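Local coordinates for protein benzoate 1,2-dioxygenase beta subunit (Burkholderia mallei ATCC 23344, PDB 3E99) that probably serves as the structural beta subunit of a dioxygenase that adds molecular oxygen to the ring of benzoate in its aerobic breakdown, at residues W26-L30 / V73-K77; D31-A37 / P141-K146; W113-S117 / D160-I164; S18-K24 / D87-H92. All coordinates share one frame; numbering follows the deposited sequence.

Interaction 1: residues W26-L30 / V73-K77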
# COMPACT_ATOMS: atom_id res chain seq x y z
N TRP A 26 21.19 -9.57 4.39
CA TRP A 26 21.21 -10.37 3.14
C TRP A 26 21.18 -11.86 3.43
O TRP A 26 20.49 -12.58 2.75
CB TRP A 26 22.44 -10.03 2.28
CG TRP A 26 22.68 -8.64 2.05
CD1 TRP A 26 23.76 -7.91 2.45
CD2 TRP A 26 21.83 -7.73 1.35
NE1 TRP A 26 23.64 -6.61 2.05
CE2 TRP A 26 22.46 -6.48 1.36
CE3 TRP A 26 20.60 -7.86 0.69
CZ2 TRP A 26 21.90 -5.35 0.77
CZ3 TRP A 26 20.03 -6.74 0.11
CH2 TRP A 26 20.68 -5.49 0.16
N ASP A 27 21.92 -12.32 4.46
CA ASP A 27 21.91 -13.74 4.82
C ASP A 27 20.56 -14.21 5.35
O ASP A 27 20.10 -15.27 4.99
CB ASP A 27 23.02 -14.07 5.83
CG ASP A 27 24.39 -13.81 5.29
OD1 ASP A 27 24.54 -13.67 4.05
OD2 ASP A 27 25.34 -13.76 6.10
N ALA A 28 19.95 -13.43 6.22
CA ALA A 28 18.59 -13.74 6.71
C ALA A 28 17.56 -13.78 5.56
O ALA A 28 16.66 -14.65 5.52
CB ALA A 28 18.18 -12.71 7.78
N TRP A 29 17.69 -12.84 4.64
CA TRP A 29 16.88 -12.79 3.44
C TRP A 29 17.00 -14.08 2.60
O TRP A 29 16.01 -14.63 2.18
CB TRP A 29 17.21 -11.58 2.58
CG TRP A 29 16.38 -11.54 1.30
CD1 TRP A 29 15.05 -11.22 1.17
CD2 TRP A 29 16.83 -11.89 -0.01
NE1 TRP A 29 14.66 -11.32 -0.14
CE2 TRP A 29 15.74 -11.75 -0.89
CE3 TRP A 29 18.08 -12.28 -0.53
CZ2 TRP A 29 15.84 -11.97 -2.26
CZ3 TRP A 29 18.19 -12.55 -1.90
CH2 TRP A 29 17.04 -12.40 -2.76
N LEU A 30 18.23 -14.51 2.34
CA LEU A 30 18.46 -15.73 1.58
C LEU A 30 17.80 -16.88 2.26
O LEU A 30 17.34 -17.79 1.57
CB LEU A 30 19.96 -16.02 1.39
CG LEU A 30 20.65 -15.14 0.36
CD1 LEU A 30 22.19 -15.09 0.55
CD2 LEU A 30 20.24 -15.49 -1.08
N VAL A 73 23.89 -11.95 -4.09
CA VAL A 73 24.07 -11.32 -2.77
C VAL A 73 25.56 -11.10 -2.49
O VAL A 73 25.92 -10.07 -1.93
CB VAL A 73 23.39 -12.17 -1.64
CG1 VAL A 73 23.99 -11.88 -0.27
CG2 VAL A 73 21.88 -12.01 -1.66
N PHE A 74 26.42 -12.04 -2.89
CA PHE A 74 27.85 -11.86 -2.74
C PHE A 74 28.28 -10.60 -3.49
O PHE A 74 29.05 -9.82 -2.96
CB PHE A 74 28.70 -13.06 -3.24
CG PHE A 74 30.13 -13.02 -2.73
CD1 PHE A 74 31.13 -12.32 -3.40
CD2 PHE A 74 30.45 -13.63 -1.53
CE1 PHE A 74 32.39 -12.26 -2.90
CE2 PHE A 74 31.71 -13.60 -1.02
CZ PHE A 74 32.69 -12.92 -1.70
N ARG A 75 27.81 -10.43 -4.74
CA ARG A 75 28.16 -9.22 -5.54
C ARG A 75 27.69 -7.93 -4.85
O ARG A 75 28.41 -6.94 -4.81
CB ARG A 75 27.60 -9.28 -6.99
CG ARG A 75 27.98 -8.02 -7.82
CD ARG A 75 27.32 -7.91 -9.23
NE ARG A 75 25.86 -8.12 -9.27
CZ ARG A 75 24.90 -7.32 -8.74
NH1 ARG A 75 25.19 -6.21 -8.07
NH2 ARG A 75 23.63 -7.66 -8.88
N ILE A 76 26.48 -7.95 -4.32
CA ILE A 76 25.95 -6.80 -3.61
C ILE A 76 26.81 -6.46 -2.40
O ILE A 76 27.15 -5.30 -2.14
CB ILE A 76 24.47 -7.00 -3.26
CG1 ILE A 76 23.60 -6.86 -4.54
CG2 ILE A 76 24.03 -6.01 -2.16
CD1 ILE A 76 22.30 -7.61 -4.50
N LYS A 77 27.15 -7.48 -1.61
CA LYS A 77 28.00 -7.25 -0.45
C LYS A 77 29.33 -6.64 -0.88
O LYS A 77 29.83 -5.68 -0.24
CB LYS A 77 28.22 -8.56 0.33
CG LYS A 77 27.02 -9.13 0.99
CD LYS A 77 27.44 -10.33 1.85
CE LYS A 77 26.29 -10.94 2.61
NZ LYS A 77 26.75 -12.22 3.23
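Trp26 and Val73 bring two antiparallel helices together in the helical layer of this NTF2-like, cone-shaped alpha+beta fold: the short helix 26-30 lies against helix 66-82. The segment axes stay 11.3 Å apart at an angle of 168°, so large side chains have to bridge the gap. Val73 does so with both branches. Its CG1 meets Trp26 CB at 3.5 Å and Leu30 CD1 a little farther off, while CG2 reaches Trp29 CZ3 at 3.7 Å; Leu30 and Val73 point at each other tip to tip. Three residues on, Ile76 lays CG2 over a face of Trp26, a CH-pi contact 4.1 Å from the centroid of the six-membered ring and displaced toward its rim. That methyl is in place because it stands anti to the Ile76 backbone N, with CG1 (chi1 -74°) taking the position beside that N. Lys77 runs past the indole in the opposite direction, its CG 3.8 Å from Trp26 CD1. The chain is fully extended beyond CG, which carries the ammonium beyond the apolar patch to the solvent side. There NZ forms a salt bridge with exposed Asp27, and an acetate ion also lies against the lysine side chain. In the next shell, Leu21 of helix 7-22 packs against both tryptophans, and Tyr162 touches Trp26. Glu17 takes the hydrogen bond from Trp29 NE1, which helps fix how that indole is turned. On the outer rim, Lys77 NZ approaches Asp27 OD1 from the syn side, 2.8 Å away and 22° out of the carboxylate plane.

Interaction 2: residues D31-A37 / P141-K146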
# COMPACT_ATOMS: atom_id res chain seq x y z
N ASP A 31 17.76 -16.88 3.59
CA ASP A 31 17.13 -18.00 4.31
C ASP A 31 15.61 -18.03 4.21
O ASP A 31 15.01 -18.99 4.67
CB ASP A 31 17.52 -18.01 5.78
CG ASP A 31 18.86 -18.67 6.02
OD1 ASP A 31 19.31 -19.49 5.17
OD2 ASP A 31 19.47 -18.34 7.06
N CYS A 32 15.00 -17.04 3.58
CA CYS A 32 13.56 -17.10 3.28
C CYS A 32 13.30 -17.91 2.03
O CYS A 32 12.11 -18.14 1.70
CB CYS A 32 12.97 -15.69 3.06
SG CYS A 32 13.09 -14.63 4.49
N TYR A 33 14.38 -18.32 1.35
CA TYR A 33 14.30 -19.05 0.09
C TYR A 33 14.80 -20.49 0.22
O TYR A 33 15.85 -20.74 0.80
CB TYR A 33 15.08 -18.37 -1.05
CG TYR A 33 14.45 -17.04 -1.49
CD1 TYR A 33 14.59 -15.89 -0.72
CD2 TYR A 33 13.71 -16.95 -2.66
CE1 TYR A 33 14.02 -14.68 -1.12
CE2 TYR A 33 13.15 -15.75 -3.08
CZ TYR A 33 13.25 -14.63 -2.29
OH TYR A 33 12.67 -13.43 -2.72
N ARG A 34 14.03 -21.42 -0.31
CA ARG A 34 14.45 -22.83 -0.31
C ARG A 34 15.67 -22.98 -1.23
O ARG A 34 15.79 -22.29 -2.24
CB ARG A 34 13.31 -23.75 -0.73
CG ARG A 34 13.27 -25.01 0.11
CD ARG A 34 11.94 -25.76 0.04
NE ARG A 34 11.69 -26.29 -1.29
CZ ARG A 34 10.66 -27.07 -1.59
NH1 ARG A 34 9.77 -27.37 -0.66
NH2 ARG A 34 10.50 -27.52 -2.82
N ALA A 35 16.58 -23.89 -0.89
CA ALA A 35 17.79 -24.06 -1.70
C ALA A 35 17.45 -24.28 -3.19
O ALA A 35 18.19 -23.85 -4.08
CB ALA A 35 18.66 -25.19 -1.16
N ASP A 36 16.31 -24.90 -3.46
CA ASP A 36 15.86 -25.16 -4.84
C ASP A 36 14.88 -24.10 -5.38
O ASP A 36 14.20 -24.34 -6.37
CB ASP A 36 15.20 -26.54 -4.94
CG ASP A 36 13.90 -26.64 -4.19
OD1 ASP A 36 13.66 -25.83 -3.26
OD2 ASP A 36 13.12 -27.55 -4.52
N ALA A 37 14.86 -22.92 -4.75
CA ALA A 37 13.98 -21.84 -5.20
C ALA A 37 14.31 -21.38 -6.62
O ALA A 37 15.47 -21.19 -6.96
CB ALA A 37 14.03 -20.64 -4.24
N PRO A 141 8.94 -20.48 7.03
CA PRO A 141 8.51 -20.61 5.64
C PRO A 141 9.67 -20.48 4.66
O PRO A 141 10.65 -19.82 4.98
CB PRO A 141 7.53 -19.43 5.46
CG PRO A 141 7.08 -19.13 6.85
CD PRO A 141 8.30 -19.31 7.67
N LYS A 142 9.53 -21.10 3.48
CA LYS A 142 10.57 -21.08 2.47
C LYS A 142 9.96 -20.90 1.10
O LYS A 142 9.09 -21.67 0.67
CB LYS A 142 11.39 -22.39 2.48
CG LYS A 142 12.15 -22.73 3.75
CD LYS A 142 13.49 -21.96 3.84
CE LYS A 142 14.24 -22.18 5.13
NZ LYS A 142 15.65 -21.60 5.05
N ILE A 143 10.38 -19.84 0.41
CA ILE A 143 9.97 -19.61 -0.96
C ILE A 143 10.46 -20.72 -1.89
O ILE A 143 11.65 -21.00 -1.96
CB ILE A 143 10.45 -18.25 -1.50
CG1 ILE A 143 9.74 -17.11 -0.68
CG2 ILE A 143 10.18 -18.20 -3.02
CD1 ILE A 143 10.43 -15.78 -0.68
N VAL A 144 9.54 -21.34 -2.62
CA VAL A 144 9.86 -22.40 -3.60
C VAL A 144 9.94 -21.81 -5.01
O VAL A 144 10.75 -22.23 -5.82
CB VAL A 144 8.78 -23.50 -3.59
CG1 VAL A 144 9.01 -24.44 -4.74
CG2 VAL A 144 8.80 -24.24 -2.26
N SER A 145 9.14 -20.78 -5.28
CA SER A 145 9.17 -20.10 -6.57
C SER A 145 8.75 -18.63 -6.44
O SER A 145 7.79 -18.32 -5.76
CB SER A 145 8.24 -20.82 -7.57
OG SER A 145 7.83 -19.97 -8.64
N LYS A 146 9.50 -17.73 -7.09
CA LYS A 146 9.18 -16.33 -7.19
C LYS A 146 9.18 -15.86 -8.65
O LYS A 146 10.13 -16.04 -9.39
CB LYS A 146 10.14 -15.50 -6.33
CG LYS A 146 10.02 -13.98 -6.52
CD LYS A 146 10.65 -13.30 -5.39
CE LYS A 146 10.78 -11.78 -5.63
NZ LYS A 146 11.19 -11.10 -4.34
O HOH W 1 16.77 -22.19 2.98
O HOH W 2 11.54 -24.67 -7.20
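Asp31 accepts a 2.7 Å hydrogen bond at its backbone O from Lys142 NZ, at the start of a short parallel strand pairing in which residues 33-34 run beside 142-143 of the curved NTF2-like sheet. Lys142 bends at chi2 (-81°) to fold back onto that carbonyl. Cys32 O receives Ile143 N at 2.7 Å, almost straight and in the carbonyl plane. Tyr33 and Ile143 lie side by side, pointing the same way; the isoleucine CD1 sits over the phenol face, 3.6 Å from the ring centroid. At the far end, Tyr33 OH takes a 3.2 Å bond from Lys146 NZ; Glu17 also bonds the Tyr33 hydroxyl, and Tyr132 the Lys146 ammonium group. Arg34 N donates to Ile143 O and completes the bridge. Its guanidinium then grips Asp36 side-on through NE and NH2 while NH1 pairs with Asp135, which holds the group flat above the Val144 methyl. A type I turn from Arg34 leads to Ala37 as the chain rounds a corner; on the partner strand the chain turns at Val144, where Val144 and Ser145 both face Ala133 in a classic bulge. There, Ala37 CA makes a 3.3 Å CA-H...O contact with Val144 O.

Interaction 3: residues W113-S117 / D160-I164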
# COMPACT_ATOMS: atom_id res chain seq x y z
N TRP A 113 3.03 -4.64 -5.85
CA TRP A 113 4.05 -4.08 -4.99
C TRP A 113 4.60 -2.82 -5.64
O TRP A 113 4.40 -2.53 -6.83
CB TRP A 113 5.16 -5.14 -4.72
CG TRP A 113 5.72 -5.64 -5.99
CD1 TRP A 113 5.36 -6.80 -6.65
CD2 TRP A 113 6.75 -5.05 -6.79
NE1 TRP A 113 6.07 -6.94 -7.78
CE2 TRP A 113 6.95 -5.89 -7.90
CE3 TRP A 113 7.55 -3.90 -6.66
CZ2 TRP A 113 7.85 -5.61 -8.90
CZ3 TRP A 113 8.46 -3.64 -7.63
CH2 TRP A 113 8.62 -4.49 -8.74
N HIS A 114 5.22 -2.02 -4.79
CA HIS A 114 5.74 -0.72 -5.14
C HIS A 114 6.89 -0.52 -4.16
O HIS A 114 6.73 -0.44 -2.95
CB HIS A 114 4.68 0.38 -5.00
CG HIS A 114 5.18 1.77 -5.26
ND1 HIS A 114 4.63 2.88 -4.65
CD2 HIS A 114 6.18 2.22 -6.05
CE1 HIS A 114 5.26 3.97 -5.08
NE2 HIS A 114 6.22 3.59 -5.91
N THR A 115 8.09 -0.50 -4.70
CA THR A 115 9.25 -0.24 -3.94
C THR A 115 9.67 1.16 -4.26
O THR A 115 9.84 1.52 -5.42
CB THR A 115 10.39 -1.19 -4.34
OG1 THR A 115 9.91 -2.53 -4.19
CG2 THR A 115 11.59 -0.96 -3.40
N LEU A 116 9.88 1.93 -3.21
CA LEU A 116 10.39 3.27 -3.33
C LEU A 116 11.88 3.21 -2.93
O LEU A 116 12.25 2.45 -2.07
CB LEU A 116 9.57 4.17 -2.42
CG LEU A 116 8.21 4.57 -2.99
CD1 LEU A 116 7.25 4.94 -1.88
CD2 LEU A 116 8.35 5.70 -4.04
N SER A 117 12.74 3.98 -3.59
CA SER A 117 14.15 3.85 -3.38
C SER A 117 14.71 5.25 -3.38
O SER A 117 14.22 6.14 -4.09
CB SER A 117 14.71 2.98 -4.51
OG SER A 117 16.08 2.72 -4.34
N ASP A 160 17.84 -4.18 -9.20
CA ASP A 160 18.44 -5.34 -8.58
C ASP A 160 17.45 -6.02 -7.67
O ASP A 160 16.35 -5.51 -7.47
CB ASP A 160 19.66 -4.90 -7.80
CG ASP A 160 20.77 -5.95 -7.80
OD1 ASP A 160 20.48 -7.15 -7.92
OD2 ASP A 160 21.94 -5.56 -7.69
N ILE A 161 17.86 -7.16 -7.12
CA ILE A 161 17.01 -7.97 -6.27
C ILE A 161 16.46 -7.26 -5.03
O ILE A 161 15.40 -7.63 -4.52
CB ILE A 161 17.72 -9.31 -5.88
CG1 ILE A 161 19.05 -9.09 -5.18
CG2 ILE A 161 17.94 -10.16 -7.10
CD1 ILE A 161 19.67 -10.40 -4.74
N TYR A 162 17.17 -6.24 -4.55
CA TYR A 162 16.67 -5.50 -3.37
C TYR A 162 15.58 -4.48 -3.68
O TYR A 162 15.06 -3.81 -2.77
CB TYR A 162 17.82 -4.84 -2.63
CG TYR A 162 18.72 -4.00 -3.46
CD1 TYR A 162 18.41 -2.67 -3.75
CD2 TYR A 162 19.92 -4.50 -3.93
CE1 TYR A 162 19.26 -1.88 -4.51
CE2 TYR A 162 20.78 -3.70 -4.68
CZ TYR A 162 20.44 -2.42 -4.98
OH TYR A 162 21.33 -1.69 -5.70
N HIS A 163 15.23 -4.34 -4.96
CA HIS A 163 14.13 -3.47 -5.39
C HIS A 163 12.81 -4.18 -5.58
O HIS A 163 11.78 -3.52 -5.78
CB HIS A 163 14.42 -2.84 -6.73
CG HIS A 163 15.52 -1.85 -6.72
ND1 HIS A 163 16.65 -2.02 -7.47
CD2 HIS A 163 15.65 -0.66 -6.09
CE1 HIS A 163 17.46 -0.98 -7.29
NE2 HIS A 163 16.87 -0.14 -6.47
N ILE A 164 12.83 -5.51 -5.51
CA ILE A 164 11.71 -6.37 -5.88
C ILE A 164 11.49 -7.45 -4.87
O ILE A 164 10.76 -8.43 -5.18
CB ILE A 164 11.90 -6.97 -7.31
CG1 ILE A 164 13.17 -7.83 -7.33
CG2 ILE A 164 12.01 -5.84 -8.31
CD1 ILE A 164 13.57 -8.41 -8.67
OXT ILE A 164 12.05 -7.41 -3.73
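Thr115 meets the C-terminal tail through the carbonyl of His163. Its CB stands 3.1 Å from His163 O, and the two branches straddle that oxygen: CG2 stays at van der Waals distance, while OG1 donates a hydrogen bond of 2.6 Å to it. With OG1 anti to the threonine's own carbonyl carbon (chi1 -56°), the hydroxyl is turned to the tail, yet it comes from 46° above the His163 carbonyl plane and so does not use a lone pair. Farther along the same strand, Ser117 OG lies near the plane of the His163 imidazole at its edge, 3.7 Å from NE2, too far for more than packing. Strand 106-119 belongs to the highly curved sheet of the NTF2-like fold, and Trp113, Thr115 and Ser117 all project from its concave side, where the last residues of the chain are tucked in. The tail holds its own shape: His163 ND1 accepts from Asp160 N at 3.0 Å, nearly straight (174°) and in the ring plane, and Asp160 is anchored in turn by Arg72 and Arg75 of helix 66-82. The ring is therefore fixed in rotation, with Tyr162 CE1 over one face and Tyr126 also meeting it. At the end of the chain, Trp113 and Ile164 run side by side. The C-terminal carboxylate of Ile164 is buried, its O bonded to Lys146 and its OXT to His92, which probably offsets its charge. On the indole, CZ3 comes 3.8 Å from His163 O, while CH2 touches Ile164 CG2 at 3.7 Å.

Interaction 4: residues S18-K24 / D87-H92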
# COMPACT_ATOMS: atom_id res chain seq x y z
N SER A 18 10.50 -9.03 2.65
CA SER A 18 10.79 -7.71 2.07
C SER A 18 11.52 -6.79 3.05
O SER A 18 12.40 -6.02 2.63
CB SER A 18 9.51 -7.08 1.46
OG SER A 18 8.51 -6.96 2.43
N ARG A 19 11.21 -6.87 4.35
CA ARG A 19 11.95 -6.14 5.37
C ARG A 19 13.43 -6.51 5.39
O ARG A 19 14.31 -5.64 5.57
CB ARG A 19 11.36 -6.35 6.78
CG ARG A 19 12.20 -5.74 7.90
CD ARG A 19 11.45 -5.67 9.19
NE ARG A 19 10.79 -6.91 9.52
CZ ARG A 19 11.38 -7.99 10.02
NH1 ARG A 19 12.67 -8.02 10.25
NH2 ARG A 19 10.66 -9.05 10.34
N LEU A 20 13.73 -7.79 5.20
CA LEU A 20 15.13 -8.21 5.24
C LEU A 20 15.95 -7.55 4.10
O LEU A 20 17.13 -7.22 4.29
CB LEU A 20 15.25 -9.74 5.25
CG LEU A 20 14.63 -10.35 6.52
CD1 LEU A 20 14.61 -11.87 6.41
CD2 LEU A 20 15.30 -9.88 7.81
N LEU A 21 15.33 -7.28 2.96
CA LEU A 21 15.96 -6.53 1.87
C LEU A 21 16.09 -5.06 2.23
O LEU A 21 17.13 -4.45 2.02
CB LEU A 21 15.15 -6.63 0.56
CG LEU A 21 15.12 -7.96 -0.15
CD1 LEU A 21 14.04 -7.96 -1.25
CD2 LEU A 21 16.52 -8.25 -0.70
N ASP A 22 15.03 -4.48 2.76
CA ASP A 22 15.06 -3.06 3.07
C ASP A 22 16.09 -2.77 4.15
O ASP A 22 16.70 -1.70 4.15
CB ASP A 22 13.71 -2.54 3.52
CG ASP A 22 12.67 -2.52 2.40
OD1 ASP A 22 13.04 -2.40 1.22
OD2 ASP A 22 11.47 -2.56 2.73
N ASP A 23 16.29 -3.71 5.04
CA ASP A 23 17.24 -3.56 6.15
C ASP A 23 18.62 -4.16 5.87
O ASP A 23 19.48 -4.17 6.75
CB ASP A 23 16.66 -4.13 7.42
CG ASP A 23 15.56 -3.23 8.03
OD1 ASP A 23 15.41 -2.06 7.61
OD2 ASP A 23 14.81 -3.76 8.89
N LYS A 24 18.84 -4.64 4.64
CA LYS A 24 20.11 -5.12 4.14
C LYS A 24 20.67 -6.29 4.92
O LYS A 24 21.89 -6.45 5.04
CB LYS A 24 21.07 -3.94 4.03
CG LYS A 24 20.33 -2.77 3.32
CD LYS A 24 21.16 -1.70 2.75
CE LYS A 24 20.29 -0.62 2.06
NZ LYS A 24 19.85 -0.99 0.66
N ASP A 87 23.81 6.06 1.17
CA ASP A 87 23.41 4.73 0.78
C ASP A 87 22.08 4.83 0.06
O ASP A 87 21.46 5.90 0.06
CB ASP A 87 23.26 3.85 2.03
CG ASP A 87 23.20 2.36 1.70
OD1 ASP A 87 23.48 1.98 0.55
OD2 ASP A 87 22.86 1.58 2.62
N THR A 88 21.66 3.72 -0.55
CA THR A 88 20.32 3.57 -1.13
C THR A 88 19.35 3.02 -0.09
O THR A 88 19.56 1.91 0.42
CB THR A 88 20.35 2.61 -2.31
OG1 THR A 88 21.28 3.09 -3.30
CG2 THR A 88 18.99 2.51 -2.96
N ARG A 89 18.33 3.80 0.26
CA ARG A 89 17.32 3.35 1.21
C ARG A 89 16.11 2.89 0.43
O ARG A 89 15.66 3.59 -0.45
CB ARG A 89 16.93 4.46 2.16
CG ARG A 89 18.14 5.04 2.92
CD ARG A 89 17.79 6.29 3.61
NE ARG A 89 18.98 6.99 4.06
CZ ARG A 89 19.06 8.30 4.24
NH1 ARG A 89 18.03 9.08 4.01
NH2 ARG A 89 20.21 8.84 4.67
N THR A 90 15.61 1.69 0.73
CA THR A 90 14.50 1.13 -0.05
C THR A 90 13.35 0.89 0.93
O THR A 90 13.57 0.70 2.14
CB THR A 90 14.86 -0.18 -0.79
OG1 THR A 90 15.29 -1.18 0.15
CG2 THR A 90 15.97 0.02 -1.85
N SER A 91 12.15 0.86 0.39
CA SER A 91 10.95 0.61 1.18
C SER A 91 9.96 -0.15 0.31
O SER A 91 9.41 0.38 -0.65
CB SER A 91 10.30 1.89 1.67
OG SER A 91 9.28 1.62 2.62
N HIS A 92 9.79 -1.44 0.63
CA HIS A 92 8.82 -2.30 -0.03
C HIS A 92 7.42 -2.06 0.53
O HIS A 92 7.25 -1.82 1.73
CB HIS A 92 9.18 -3.78 0.17
CG HIS A 92 10.34 -4.23 -0.65
ND1 HIS A 92 11.61 -3.71 -0.49
CD2 HIS A 92 10.43 -5.16 -1.63
CE1 HIS A 92 12.41 -4.27 -1.37
NE2 HIS A 92 11.73 -5.16 -2.06
O HOH W 3 17.64 -2.46 0.36
O HOH W 4 16.57 0.81 3.40
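Asp22, in the last turn of helix 7-22, ties that helix to strand 89-92 by three hydrogen bonds to its buried carboxylate. OD2 takes the backbone N of His92 at 2.9 Å in a practically straight bond. OD1 accepts twice: from His92 ND1 at 2.6 Å on its syn side, and from Thr90 OG1 at 2.8 Å on its anti side. The carboxylate and imidazole planes are 48° apart, so ND1 comes to OD1 from 35° out of the carboxylate plane even though OD1 lies near the plane of the ring. With the chain's terminal carboxylate at NE2 as well, the ring would probably favour the protonated form. Where the helix ends, Lys24 is the C-prime residue of a Schellman motif with positive phi. Its chain bends at chi4 (-81°), so that NZ donates a 2.9 Å hydrogen bond to Thr88 O.

Two waters add bridges: one joins Leu21 O, Lys24 NZ and Thr90 OG1, the other Asp22 O and Thr90 N.

Van der Waals contacts are fewer: Ser18 CB rests on His92 CB at 3.6 Å, and Leu21 CD1 lies against the imidazole ring.

A second subunit adjoins this region, where its Asp153 pairs with Arg89 and its Glu98 with Arg19. Within the chain, the helix segment runs antiparallel to strand 89-92, which pairs along its edge with strand 106-119, while helix 26-30 lies beside the helix end.

How the interactions relate
Each contact joins different elements of this NTF2-like fold: interaction 1 helix to helix, interaction 2 strand to strand, interaction 3 a strand to the C-terminal tail, and interaction 4 a helix to the curved sheet. Interactions 3 and 4 are the closest pair, with centres about 8 Å apart on neighbouring strands 106-119 and 89-103, and both touch a second subunit, so they lie toward the trimer interface. Interaction 1 is nested along the chain inside the loop closed by interaction 4, about 12 Å away, and both close before interaction 3 opens. Interaction 2 crosses the other three in sequence and sits about 19 Å from interaction 4, on the opposite side of the chain's centre.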